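Local atomic coordinates of cleavage stimulation factor 77 (Encephalitozoon cuniculi, PDB entry 2UY1), a protein that probably binds mRNA and, as in its relatives, serves as a homodimeric HAT-repeat scaffold of the cleavage stimulation factor in mRNA 3'-end processing. Residues B[211-217]-B[242-248]. Numbering follows the deposited sequence.
Sequences YAEEVYF and MSDGMFL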
loop_
_atom_site.group_PDB
_atom_site.type_symbol
_atom_site.label_atom_id
_atom_site.label_comp_id
_atom_site.label_asym_id
_atom_site.label_seq_id
_atom_site.Cartn_x
_atom_site.Cartn_y
_atom_site.Cartn_z
ATOM N N TYR B 211 -0.922 -16.709 -32.405
ATOM C CA TYR B 211 -0.399 -15.394 -32.066
ATOM C C TYR B 211 0.002 -15.220 -30.582
ATOM O O TYR B 211 0.752 -14.311 -30.243
ATOM C CB TYR B 211 -1.439 -14.340 -32.484
ATOM C CG TYR B 211 -2.793 -14.427 -31.751
ATOM C CD1 TYR B 211 -2.996 -13.763 -30.536
ATOM C CD2 TYR B 211 -3.861 -15.166 -32.286
ATOM C CE1 TYR B 211 -4.235 -13.837 -29.864
ATOM C CE2 TYR B 211 -5.089 -15.245 -31.640
ATOM C CZ TYR B 211 -5.270 -14.577 -30.428
ATOM O OH TYR B 211 -6.503 -14.649 -29.781
ATOM N N ALA B 212 -0.465 -16.110 -29.707
ATOM C CA ALA B 212 -0.344 -15.910 -28.264
ATOM C C ALA B 212 0.823 -16.742 -27.705
ATOM O O ALA B 212 0.815 -17.966 -27.746
ATOM C CB ALA B 212 -1.616 -16.297 -27.590
ATOM N N GLU B 213 1.821 -16.077 -27.170
ATOM C CA GLU B 213 3.054 -16.769 -26.770
ATOM C C GLU B 213 2.863 -17.819 -25.662
ATOM O O GLU B 213 3.643 -18.768 -25.549
ATOM C CB GLU B 213 4.194 -15.767 -26.534
ATOM C CG GLU B 213 4.355 -15.133 -25.188
ATOM C CD GLU B 213 5.303 -13.905 -25.295
ATOM O OE1 GLU B 213 6.416 -13.968 -25.915
ATOM O OE2 GLU B 213 4.931 -12.852 -24.762
ATOM N N GLU B 214 1.764 -17.689 -24.925
ATOM C CA GLU B 214 1.440 -18.612 -23.810
ATOM C C GLU B 214 1.256 -20.025 -24.295
ATOM O O GLU B 214 1.682 -20.943 -23.667
ATOM C CB GLU B 214 0.146 -18.203 -23.109
ATOM C CG GLU B 214 0.258 -16.926 -22.389
ATOM C CD GLU B 214 -0.412 -15.748 -23.092
ATOM O OE1 GLU B 214 -0.153 -15.494 -24.299
ATOM O OE2 GLU B 214 -1.166 -15.035 -22.372
ATOM N N VAL B 215 0.603 -20.179 -25.442
ATOM C CA VAL B 215 0.317 -21.504 -25.984
ATOM C C VAL B 215 1.600 -22.298 -26.214
ATOM O O VAL B 215 1.657 -23.499 -25.947
ATOM C CB VAL B 215 -0.464 -21.416 -27.308
ATOM C CG1 VAL B 215 -1.878 -20.913 -27.058
ATOM C CG2 VAL B 215 0.264 -20.513 -28.293
ATOM N N TYR B 216 2.626 -21.616 -26.711
ATOM C CA TYR B 216 3.904 -22.253 -27.045
ATOM C C TYR B 216 4.599 -22.647 -25.766
ATOM O O TYR B 216 5.207 -23.712 -25.706
ATOM C CB TYR B 216 4.780 -21.308 -27.894
ATOM C CG TYR B 216 4.113 -20.939 -29.189
ATOM C CD1 TYR B 216 4.309 -21.710 -30.347
ATOM C CD2 TYR B 216 3.207 -19.861 -29.253
ATOM C CE1 TYR B 216 3.630 -21.400 -31.566
ATOM C CE2 TYR B 216 2.540 -19.553 -30.445
ATOM C CZ TYR B 216 2.760 -20.322 -31.580
ATOM O OH TYR B 216 2.132 -19.993 -32.765
ATOM N N PHE B 217 4.535 -21.794 -24.747
ATOM C CA PHE B 217 5.089 -22.158 -23.423
ATOM C C PHE B 217 4.335 -23.374 -22.818
ATOM O O PHE B 217 4.970 -24.221 -22.206
ATOM C CB PHE B 217 5.089 -20.953 -22.458
ATOM C CG PHE B 217 5.348 -21.327 -20.973
ATOM C CD1 PHE B 217 6.627 -21.277 -20.451
ATOM C CD2 PHE B 217 4.279 -21.757 -20.129
ATOM C CE1 PHE B 217 6.867 -21.595 -19.079
ATOM C CE2 PHE B 217 4.487 -22.130 -18.787
ATOM C CZ PHE B 217 5.797 -22.077 -18.255
ATOM N N MET B 242 6.161 -16.567 -34.657
ATOM C CA MET B 242 4.730 -16.380 -34.927
ATOM C C MET B 242 4.001 -15.433 -33.982
ATOM O O MET B 242 2.929 -14.929 -34.325
ATOM C CB MET B 242 3.965 -17.713 -34.979
ATOM C CG MET B 242 4.347 -18.656 -36.093
ATOM S SD MET B 242 3.851 -18.163 -37.776
ATOM C CE MET B 242 2.071 -17.885 -37.559
ATOM N N SER B 243 4.554 -15.226 -32.793
ATOM C CA SER B 243 3.971 -14.329 -31.813
ATOM C C SER B 243 4.989 -13.225 -31.623
ATOM O O SER B 243 6.072 -13.294 -32.200
ATOM C CB SER B 243 3.754 -15.046 -30.486
ATOM O OG SER B 243 3.287 -16.364 -30.693
ATOM N N ASP B 244 4.674 -12.274 -30.743
ATOM C CA ASP B 244 5.341 -10.991 -30.732
ATOM C C ASP B 244 6.286 -10.612 -29.539
ATOM O O ASP B 244 7.353 -10.028 -29.762
ATOM C CB ASP B 244 4.266 -9.917 -30.942
ATOM C CG ASP B 244 4.613 -8.977 -32.075
ATOM O OD1 ASP B 244 5.011 -9.501 -33.160
ATOM O OD2 ASP B 244 4.497 -7.732 -31.866
ATOM N N GLY B 245 5.897 -10.901 -28.304
ATOM C CA GLY B 245 6.644 -10.435 -27.095
ATOM C C GLY B 245 8.090 -10.900 -26.831
ATOM O O GLY B 245 8.618 -11.803 -27.505
ATOM N N MET B 246 8.733 -10.248 -25.855
ATOM C CA MET B 246 10.008 -10.675 -25.267
ATOM C C MET B 246 9.967 -12.012 -24.468
ATOM O O MET B 246 10.956 -12.703 -24.425
ATOM C CB MET B 246 10.524 -9.535 -24.378
ATOM C CG MET B 246 11.799 -9.765 -23.554
ATOM S SD MET B 246 12.517 -8.162 -23.193
ATOM C CE MET B 246 13.076 -7.763 -24.855
ATOM N N PHE B 247 8.845 -12.351 -23.815
ATOM C CA PHE B 247 8.759 -13.579 -22.957
ATOM C C PHE B 247 9.406 -14.856 -23.570
ATOM O O PHE B 247 10.256 -15.513 -22.938
ATOM C CB PHE B 247 7.289 -13.892 -22.533
ATOM C CG PHE B 247 7.155 -15.146 -21.715
ATOM C CD1 PHE B 247 7.169 -15.086 -20.295
ATOM C CD2 PHE B 247 7.061 -16.399 -22.326
ATOM C CE1 PHE B 247 7.061 -16.247 -19.548
ATOM C CE2 PHE B 247 6.977 -17.565 -21.581
ATOM C CZ PHE B 247 6.983 -17.499 -20.175
ATOM N N LEU B 248 8.947 -15.232 -24.768
ATOM C CA LEU B 248 9.354 -16.509 -25.368
ATOM C C LEU B 248 10.815 -16.538 -25.718
ATOM O O LEU B 248 11.401 -17.602 -25.716
ATOM C CB LEU B 248 8.503 -16.870 -26.624
ATOM C CG LEU B 248 7.202 -17.639 -26.468
ATOM C CD1 LEU B 248 6.692 -18.004 -27.858
ATOM C CD2 LEU B 248 7.322 -18.906 -25.671
#
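This contact sets the start of helix 213-225 against the loop that leaves helix 229-242 and the first turn of helix 247-255, in an all-helical HAT (half-a-TPR) repeat array, so one helix of a hairpin touches the beginning of the helix that follows the hairpin. A polar link joins the two helix starts. Glu-213 reaches across the gap and accepts a backbone hydrogen bond, Leu-248 N to Glu-213 OE1 at 3.1 Å; an amide in the first turn of a helix has no carbonyl of its own helix to bind, and a carboxylate suits it. Gly-245 leaves room for this acid, since a CB there would run into OE2 of Glu-213. The aliphatic part of Glu-213 packs on the leucine, its CB lying 3.5 Å from CG of Leu-248. Leu-248, branched and buried, fills the space against Tyr-216 and Phe-217, with its CD1 3.8 Å from CB of Tyr-216. Tyr-216, an apolar ring with a polar tip, also reaches back to the end of helix 229-242, where its OH lies 3.7 Å from CB of Met-242 while hydrogen-bonding to Phe-210 O. Ser-243, the first residue to leave that helix, is small enough to let the two backbones come close, its CA 4.5 Å from CA of Tyr-211. Helix 434-446 closes off the aromatic end, through Phe-442 among others, a place that suits two buried, wholly apolar rings. There Phe-247 directs its edge toward the face of Phe-217 in an offset edge-to-face pair, planes at 76°, with CZ of Phe-247 3.8 Å from CD1 of Phe-217.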